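Isoaspartyl dipeptidase (PDB 7CDH) probably hydrolyses isoaspartyl (beta-aspartyl) dipeptides as a zinc-dependent M38 metallopeptidase of the amidohydrolase family, an activity linked to protein repair. Local coordinates at residues H25-V30 and A352-V357; H219-H224 and T244-A249. All coordinates share one frame; numbering follows the deposited sequence.

The two contacts lie on opposite sides of the chain's centre, their own centres 27 Å apart and their nearest atoms about 14 Å apart, and they do not touch. Interaction 2 belongs to the catalytic TIM barrel and carries one zinc ligand, His224, which shares its metal with Glu156 and His195. Interaction 1 joins the N-terminal and C-terminal parts of the chain in the small beta domain, 322 residues apart in sequence. One sheet connects them: strand 354-358 pairs with strand 51-59, and neighbour-to-neighbour pairing from there leads through the barrel to strand 220-223. The stretch between the two segments of interaction 1 contains interaction 2 and the metal site.

Interaction 1. Residues H25-V30 and A352-V357; sequences HKVIHV and ADFILV
Ala352 N donates a hydrogen bond to His25 O at 2.9 Å with an N-H...O angle of 164°, the single backbone hydrogen bond between 25-30 and 352-357, placed where both chains are still in loop just ahead of their strands. The donor stands tilted 29° from the plane of the His25 carbonyl. The methyl of Ala352 points toward the other segment and its CB rests against the same oxygen, His25 O, at 3.3 Å, so that one carbonyl meets both the N-H and the side chain of a single residue. Beyond this point the chains separate, and the side chains of Val27 and Phe354 reach across. Val27 CG2 comes in at the edge of the Phe354 ring, in its plane, 3.6 Å from Phe354 CZ, and its next neighbour is CE1 of the same ring. The two side chains run obliquely to one another. Phe354 CG is anti to its carbonyl carbon (chi1 -44°), which places it beside the backbone N. Ala352 C lies over the ring centre, 4.0 Å above the plane. Phe23, from strand 19-23, meets the ring edge-to-face. Next to it in the chain, Asp353 forms a salt bridge with Lys343 and takes a hydrogen bond from Lys370 N, while His25 packs on Lys26 of a second subunit. Strand 27-31 and strand 354-358 belong to different sheets of the small beta domain, and the contact bridges them at one end. Its chemistry is one amide-carbonyl bond beside a single apolar touch in a largely buried contact: the bond helps to hold the two loops together, along with backbone bonds of Val27 to Gly349 and Gln350, and the Val27 methyl at the ring edge continues that join between the sheets as hydrophobic contact.

Interaction 2. Residues H219-H224 and T244-A249; sequences HLYPTH and TIDLTA. With ZN (zinc ion), chain K.
Thr223 and Asp246 run alongside each other in the same direction, and Thr223 OG1 donates to Asp246 OD2 at 2.6 Å. The hydroxyl meets the anti side of the carboxylate oxygen, 20° out of its plane; Thr223 OG1 is anti to the backbone N (chi1 -174°), which turns it to this neighbour. Tyr221 crosses Asp246 obliquely, with CZ 3.9 Å from Asp246 CB. Its hydroxyl instead bonds Thr281 OG1, to which Asp246 OD1 also bonds, while Ser283 OG reaches Asp246 OD2. An alanine in place of Asp246 would probably leave Thr223 OG1 without its carboxylate acceptor and deprive Thr281 and Ser283 of a shared partner. Further along, His224 crosses Thr248: ND1 donates to Thr248 OG1 at 2.8 Å, the oxygen tilted 19° from the imidazole plane. The other ring nitrogen, NE2, binds zinc at 2.3 Å, and Thr223 CG2 lies over one face toward the rim. A water links the hydroxyls of Thr223 and Thr248. Towards helix 229-240, Pro222 CG touches Ile245 CG2 at 4.1 Å, and Phe238 packs on both residues. The backbones run nearly parallel, with Asp246 N bonded to Pro222 O at 3.0 Å. Strand, helix and strand form a beta-alpha-beta unit of the TIM barrel. Thr248 is thus a second-shell residue: Thr248 OG1 and the zinc together probably hold the imidazole in its rotation, and an acceptor at ND1 is consistent with the tautomer that leaves NE2 to the metal.

Interaction 1. Residues H25-V30 and A352-V357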
ATOM      1  N   HIS A  25      35.939 -31.223   1.786  1.00 57.01           N
ATOM      2  CA  HIS A  25      34.699 -30.608   2.315  1.00 57.42           C
ATOM      3  C   HIS A  25      33.672 -31.720   2.469  1.00 52.95           C
ATOM      4  O   HIS A  25      32.837 -31.637   3.378  1.00 46.75           O
ATOM      5  CB  HIS A  25      34.187 -29.513   1.355  1.00 69.13           C
ATOM      6  CG  HIS A  25      35.091 -28.320   1.245  1.00 90.01           C
ATOM      7  ND1 HIS A  25      34.857 -27.136   1.941  1.00103.52           N
ATOM      8  CD2 HIS A  25      36.221 -28.113   0.531  1.00 96.75           C
ATOM      9  CE1 HIS A  25      35.802 -26.261   1.654  1.00103.61           C
ATOM     10  NE2 HIS A  25      36.653 -26.835   0.791  1.00100.37           N
ATOM     11  N   LYS A  26      33.751 -32.724   1.592  1.00 51.13           N
ATOM     12  CA  LYS A  26      32.945 -33.961   1.683  1.00 51.28           C
ATOM     13  C   LYS A  26      33.835 -35.168   2.028  1.00 53.28           C
ATOM     14  O   LYS A  26      35.072 -35.135   1.808  1.00 50.54           O
ATOM     15  CB  LYS A  26      32.146 -34.103   0.392  1.00 56.31           C
ATOM     16  CG  LYS A  26      31.232 -32.916   0.119  1.00 58.88           C
ATOM     17  CD  LYS A  26      29.896 -33.292  -0.442  1.00 59.27           C
ATOM     18  CE  LYS A  26      29.153 -32.151  -1.096  1.00 63.97           C
ATOM     19  NZ  LYS A  26      28.464 -32.633  -2.320  1.00 72.08           N
ATOM     20  N   VAL A  27      33.232 -36.189   2.635  1.00 53.76           N
ATOM     21  CA  VAL A  27      33.932 -37.467   2.957  1.00 47.62           C
ATOM     22  C   VAL A  27      34.269 -38.174   1.647  1.00 42.53           C
ATOM     23  O   VAL A  27      33.327 -38.458   0.849  1.00 38.12           O
ATOM     24  CB  VAL A  27      33.092 -38.394   3.849  1.00 47.30           C
ATOM     25  CG1 VAL A  27      33.768 -39.763   3.944  1.00 50.78           C
ATOM     26  CG2 VAL A  27      32.873 -37.790   5.227  1.00 44.77           C
ATOM     27  N   ILE A  28      35.556 -38.452   1.450  1.00 46.51           N
ATOM     28  CA  ILE A  28      36.097 -39.114   0.230  1.00 50.92           C
ATOM     29  C   ILE A  28      36.048 -40.642   0.390  1.00 52.97           C
ATOM     30  O   ILE A  28      35.718 -41.296  -0.607  1.00 56.72           O
ATOM     31  CB  ILE A  28      37.511 -38.604  -0.087  1.00 54.93           C
ATOM     32  CG1 ILE A  28      37.465 -37.185  -0.661  1.00 58.15           C
ATOM     33  CG2 ILE A  28      38.222 -39.562  -1.029  1.00 53.49           C
ATOM     34  CD1 ILE A  28      38.781 -36.455  -0.573  1.00 59.66           C
ATOM     35  N   HIS A  29      36.379 -41.180   1.573  1.00 56.81           N
ATOM     36  CA  HIS A  29      36.572 -42.638   1.813  1.00 57.59           C
ATOM     37  C   HIS A  29      36.562 -42.976   3.309  1.00 49.23           C
ATOM     38  O   HIS A  29      37.302 -42.350   4.096  1.00 46.94           O
ATOM     39  CB  HIS A  29      37.863 -43.113   1.122  1.00 65.14           C
ATOM     40  CG  HIS A  29      38.121 -44.575   1.268  1.00 68.48           C
ATOM     41  ND1 HIS A  29      37.358 -45.525   0.597  1.00 69.58           N
ATOM     42  CD2 HIS A  29      39.024 -45.252   2.011  1.00 62.73           C
ATOM     43  CE1 HIS A  29      37.784 -46.728   0.921  1.00 64.78           C
ATOM     44  NE2 HIS A  29      38.805 -46.583   1.789  1.00 69.61           N
ATOM     45  N   VAL A  30      35.739 -43.940   3.688  1.00 48.55           N
ATOM     46  CA  VAL A  30      35.827 -44.607   5.021  1.00 61.15           C
ATOM     47  C   VAL A  30      36.406 -46.013   4.794  1.00 60.35           C
ATOM     48  O   VAL A  30      35.931 -46.718   3.876  1.00 58.07           O
ATOM     49  CB  VAL A  30      34.461 -44.642   5.739  1.00 55.65           C
ATOM     50  CG1 VAL A  30      34.579 -45.163   7.163  1.00 46.80           C
ATOM     51  CG2 VAL A  30      33.805 -43.270   5.742  1.00 58.99           C
ATOM     52  N   ALA A 352      31.704 -33.257   5.487  1.00 39.93           N
ATOM     53  CA  ALA A 352      32.738 -33.611   6.476  1.00 39.56           C
ATOM     54  C   ALA A 352      32.509 -32.808   7.754  1.00 40.07           C
ATOM     55  O   ALA A 352      33.372 -31.967   8.093  1.00 37.01           O
ATOM     56  CB  ALA A 352      34.125 -33.388   5.907  1.00 40.70           C
ATOM     57  N   ASP A 353      31.407 -33.100   8.450  1.00 38.01           N
ATOM     58  CA  ASP A 353      31.098 -32.514   9.775  1.00 37.62           C
ATOM     59  C   ASP A 353      31.183 -33.629  10.813  1.00 37.52           C
ATOM     60  O   ASP A 353      30.346 -34.572  10.721  1.00 36.67           O
ATOM     61  CB  ASP A 353      29.703 -31.884   9.812  1.00 41.16           C
ATOM     62  CG  ASP A 353      29.389 -30.888   8.705  1.00 40.76           C
ATOM     63  OD1 ASP A 353      30.342 -30.387   8.054  1.00 36.27           O
ATOM     64  OD2 ASP A 353      28.168 -30.599   8.533  1.00 43.94           O
ATOM     65  N   PHE A 354      32.121 -33.510  11.762  1.00 36.17           N
ATOM     66  CA  PHE A 354      32.496 -34.560  12.751  1.00 35.23           C
ATOM     67  C   PHE A 354      32.830 -33.952  14.109  1.00 34.90           C
ATOM     68  O   PHE A 354      33.262 -32.802  14.157  1.00 37.89           O
ATOM     69  CB  PHE A 354      33.796 -35.270  12.370  1.00 35.47           C
ATOM     70  CG  PHE A 354      33.947 -35.670  10.925  1.00 32.04           C
ATOM     71  CD1 PHE A 354      32.980 -36.429  10.291  1.00 29.25           C
ATOM     72  CD2 PHE A 354      35.090 -35.336  10.222  1.00 32.82           C
ATOM     73  CE1 PHE A 354      33.115 -36.775   8.957  1.00 28.75           C
ATOM     74  CE2 PHE A 354      35.241 -35.717   8.897  1.00 32.26           C
ATOM     75  CZ  PHE A 354      34.253 -36.437   8.273  1.00 29.24           C
ATOM     76  N   ILE A 355      32.630 -34.706  15.186  1.00 35.36           N
ATOM     77  CA  ILE A 355      33.251 -34.385  16.500  1.00 38.60           C
ATOM     78  C   ILE A 355      34.124 -35.574  16.917  1.00 40.95           C
ATOM     79  O   ILE A 355      33.860 -36.733  16.544  1.00 39.52           O
ATOM     80  CB  ILE A 355      32.217 -34.000  17.578  1.00 38.77           C
ATOM     81  CG1 ILE A 355      31.236 -35.129  17.873  1.00 41.68           C
ATOM     82  CG2 ILE A 355      31.497 -32.719  17.200  1.00 39.85           C
ATOM     83  CD1 ILE A 355      30.374 -34.919  19.117  1.00 40.87           C
ATOM     84  N   LEU A 356      35.175 -35.268  17.641  1.00 40.67           N
ATOM     85  CA  LEU A 356      36.077 -36.274  18.223  1.00 38.53           C
ATOM     86  C   LEU A 356      35.899 -36.191  19.727  1.00 37.04           C
ATOM     87  O   LEU A 356      36.053 -35.113  20.296  1.00 40.24           O
ATOM     88  CB  LEU A 356      37.495 -35.956  17.767  1.00 39.14           C
ATOM     89  CG  LEU A 356      37.787 -36.329  16.318  1.00 42.26           C
ATOM     90  CD1 LEU A 356      39.003 -35.589  15.809  1.00 44.42           C
ATOM     91  CD2 LEU A 356      37.993 -37.838  16.189  1.00 47.51           C
ATOM     92  N   VAL A 357      35.498 -37.297  20.321  1.00 39.61           N
ATOM     93  CA  VAL A 357      35.213 -37.392  21.773  1.00 39.39           C
ATOM     94  C   VAL A 357      36.266 -38.296  22.413  1.00 41.69           C
ATOM     95  O   VAL A 357      36.771 -39.220  21.766  1.00 43.23           O
ATOM     96  CB  VAL A 357      33.776 -37.896  21.894  1.00 42.75           C
ATOM     97  CG1 VAL A 357      33.424 -38.312  23.300  1.00 46.21           C
ATOM     98  CG2 VAL A 357      32.835 -36.824  21.377  1.00 45.70           C
TER

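Interaction 2. Residues H219-H224 and T244-A249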
ATOM      1  N   HIS A 219       5.749 -32.571   7.536  1.00 46.35           N
ATOM      2  CA  HIS A 219       5.963 -31.111   7.560  1.00 45.16           C
ATOM      3  C   HIS A 219       5.735 -30.573   8.973  1.00 43.60           C
ATOM      4  O   HIS A 219       6.039 -29.410   9.172  1.00 49.79           O
ATOM      5  CB  HIS A 219       5.027 -30.425   6.567  1.00 48.07           C
ATOM      6  CG  HIS A 219       5.260 -30.838   5.157  1.00 54.54           C
ATOM      7  ND1 HIS A 219       6.381 -30.421   4.439  1.00 48.97           N
ATOM      8  CD2 HIS A 219       4.525 -31.628   4.336  1.00 55.29           C
ATOM      9  CE1 HIS A 219       6.320 -30.938   3.223  1.00 53.35           C
ATOM     10  NE2 HIS A 219       5.192 -31.699   3.140  1.00 52.14           N
ATOM     11  N   LEU A 220       5.149 -31.362   9.876  1.00 40.41           N
ATOM     12  CA  LEU A 220       4.621 -30.874  11.173  1.00 35.50           C
ATOM     13  C   LEU A 220       5.571 -31.338  12.260  1.00 35.59           C
ATOM     14  O   LEU A 220       5.671 -32.523  12.490  1.00 37.71           O
ATOM     15  CB  LEU A 220       3.213 -31.400  11.423  1.00 35.77           C
ATOM     16  CG  LEU A 220       2.212 -31.250  10.279  1.00 39.71           C
ATOM     17  CD1 LEU A 220       0.877 -31.878  10.670  1.00 41.18           C
ATOM     18  CD2 LEU A 220       2.026 -29.790   9.850  1.00 38.72           C
ATOM     19  N   TYR A 221       6.224 -30.394  12.905  1.00 33.18           N
ATOM     20  CA  TYR A 221       7.396 -30.638  13.749  1.00 31.71           C
ATOM     21  C   TYR A 221       7.168 -29.871  15.027  1.00 30.14           C
ATOM     22  O   TYR A 221       7.643 -28.759  15.149  1.00 28.24           O
ATOM     23  CB  TYR A 221       8.616 -30.136  12.996  1.00 31.82           C
ATOM     24  CG  TYR A 221       9.937 -30.433  13.645  1.00 34.08           C
ATOM     25  CD1 TYR A 221      10.251 -31.702  14.109  1.00 37.37           C
ATOM     26  CD2 TYR A 221      10.904 -29.456  13.727  1.00 34.07           C
ATOM     27  CE1 TYR A 221      11.493 -31.983  14.661  1.00 40.63           C
ATOM     28  CE2 TYR A 221      12.145 -29.715  14.281  1.00 38.02           C
ATOM     29  CZ  TYR A 221      12.442 -30.979  14.753  1.00 39.36           C
ATOM     30  OH  TYR A 221      13.687 -31.206  15.257  1.00 38.17           O
ATOM     31  N   PRO A 222       6.376 -30.405  15.974  1.00 32.80           N
ATOM     32  CA  PRO A 222       6.166 -29.739  17.260  1.00 32.58           C
ATOM     33  C   PRO A 222       7.399 -29.843  18.165  1.00 33.38           C
ATOM     34  O   PRO A 222       8.023 -30.843  18.093  1.00 34.60           O
ATOM     35  CB  PRO A 222       4.999 -30.521  17.853  1.00 31.54           C
ATOM     36  CG  PRO A 222       5.184 -31.915  17.306  1.00 32.54           C
ATOM     37  CD  PRO A 222       5.643 -31.675  15.876  1.00 33.76           C
ATOM     38  N   THR A 223       7.678 -28.846  19.009  1.00 32.85           N
ATOM     39  CA  THR A 223       8.778 -28.895  20.009  1.00 34.16           C
ATOM     40  C   THR A 223       8.181 -28.737  21.416  1.00 31.67           C
ATOM     41  O   THR A 223       6.952 -28.584  21.517  1.00 29.57           O
ATOM     42  CB  THR A 223       9.896 -27.898  19.653  1.00 36.26           C
ATOM     43  OG1 THR A 223      10.974 -28.097  20.577  1.00 37.38           O
ATOM     44  CG2 THR A 223       9.448 -26.454  19.681  1.00 36.51           C
ATOM     45  N   HIS A 224       9.025 -28.782  22.454  1.00 30.76           N
ATOM     46  CA  HIS A 224       8.631 -28.773  23.889  1.00 36.98           C
ATOM     47  C   HIS A 224       7.732 -29.967  24.184  1.00 34.08           C
ATOM     48  O   HIS A 224       6.895 -29.876  25.032  1.00 35.45           O
ATOM     49  CB  HIS A 224       7.942 -27.457  24.287  1.00 40.51           C
ATOM     50  CG  HIS A 224       8.736 -26.299  23.809  1.00 44.88           C
ATOM     51  ND1 HIS A 224      10.086 -26.208  24.060  1.00 44.72           N
ATOM     52  CD2 HIS A 224       8.412 -25.261  23.020  1.00 43.88           C
ATOM     53  CE1 HIS A 224      10.571 -25.155  23.450  1.00 41.24           C
ATOM     54  NE2 HIS A 224       9.565 -24.560  22.814  1.00 49.70           N
ATOM     55  N   THR A 244       7.608 -36.759  13.452  1.00 34.40           N
ATOM     56  CA  THR A 244       8.788 -36.480  14.305  1.00 32.93           C
ATOM     57  C   THR A 244       8.420 -35.378  15.292  1.00 32.36           C
ATOM     58  O   THR A 244       7.707 -34.482  14.896  1.00 37.40           O
ATOM     59  CB  THR A 244      10.035 -36.149  13.492  1.00 33.69           C
ATOM     60  OG1 THR A 244      10.136 -37.221  12.560  1.00 33.13           O
ATOM     61  CG2 THR A 244      11.284 -36.048  14.338  1.00 35.05           C
ATOM     62  N   ILE A 245       8.821 -35.539  16.547  1.00 29.61           N
ATOM     63  CA  ILE A 245       8.620 -34.581  17.656  1.00 33.17           C
ATOM     64  C   ILE A 245      10.011 -34.144  18.124  1.00 33.47           C
ATOM     65  O   ILE A 245      10.952 -34.906  17.910  1.00 34.09           O
ATOM     66  CB  ILE A 245       7.762 -35.206  18.776  1.00 34.10           C
ATOM     67  CG1 ILE A 245       8.486 -36.336  19.517  1.00 38.22           C
ATOM     68  CG2 ILE A 245       6.451 -35.686  18.188  1.00 36.48           C
ATOM     69  CD1 ILE A 245       7.705 -36.946  20.660  1.00 35.49           C
ATOM     70  N   ASP A 246      10.101 -32.944  18.714  1.00 33.94           N
ATOM     71  CA  ASP A 246      11.332 -32.337  19.272  1.00 32.30           C
ATOM     72  C   ASP A 246      11.114 -32.164  20.764  1.00 30.03           C
ATOM     73  O   ASP A 246      10.022 -31.797  21.172  1.00 30.73           O
ATOM     74  CB  ASP A 246      11.698 -31.008  18.609  1.00 36.93           C
ATOM     75  CG  ASP A 246      13.030 -30.441  19.097  1.00 41.09           C
ATOM     76  OD1 ASP A 246      14.033 -31.162  19.016  1.00 44.65           O
ATOM     77  OD2 ASP A 246      13.062 -29.287  19.570  1.00 43.20           O
ATOM     78  N   LEU A 247      12.124 -32.506  21.538  1.00 32.09           N
ATOM     79  CA  LEU A 247      12.137 -32.431  23.013  1.00 34.76           C
ATOM     80  C   LEU A 247      13.206 -31.405  23.376  1.00 33.51           C
ATOM     81  O   LEU A 247      14.308 -31.407  22.760  1.00 31.23           O
ATOM     82  CB  LEU A 247      12.504 -33.808  23.588  1.00 37.80           C
ATOM     83  CG  LEU A 247      11.743 -35.011  23.031  1.00 38.83           C
ATOM     84  CD1 LEU A 247      12.273 -36.322  23.621  1.00 42.50           C
ATOM     85  CD2 LEU A 247      10.250 -34.885  23.289  1.00 37.29           C
ATOM     86  N   THR A 248      12.921 -30.540  24.325  1.00 32.06           N
ATOM     87  CA  THR A 248      13.928 -29.535  24.716  1.00 34.44           C
ATOM     88  C   THR A 248      14.974 -30.274  25.547  1.00 31.52           C
ATOM     89  O   THR A 248      14.622 -30.857  26.594  1.00 31.30           O
ATOM     90  CB  THR A 248      13.292 -28.337  25.421  1.00 38.08           C
ATOM     91  OG1 THR A 248      12.271 -27.836  24.558  1.00 39.93           O
ATOM     92  CG2 THR A 248      14.324 -27.280  25.716  1.00 39.30           C
ATOM     93  N   ALA A 249      16.205 -30.258  25.078  1.00 30.97           N
ATOM     94  CA  ALA A 249      17.371 -30.805  25.793  1.00 32.87           C
ATOM     95  C   ALA A 249      17.354 -30.366  27.262  1.00 36.18           C
ATOM     96  O   ALA A 249      16.936 -29.239  27.571  1.00 38.37           O
ATOM     97  CB  ALA A 249      18.639 -30.362  25.113  1.00 31.48           C
TER
HETATM   98 ZN    ZN K 410       9.406 -22.365  22.054  1.00 50.84          ZN
HETATM   99  O   HOH W   1       6.369 -34.955  11.615  1.00 35.12           O
HETATM  100  O   HOH W   2      13.315 -27.048  22.290  1.00 49.96           O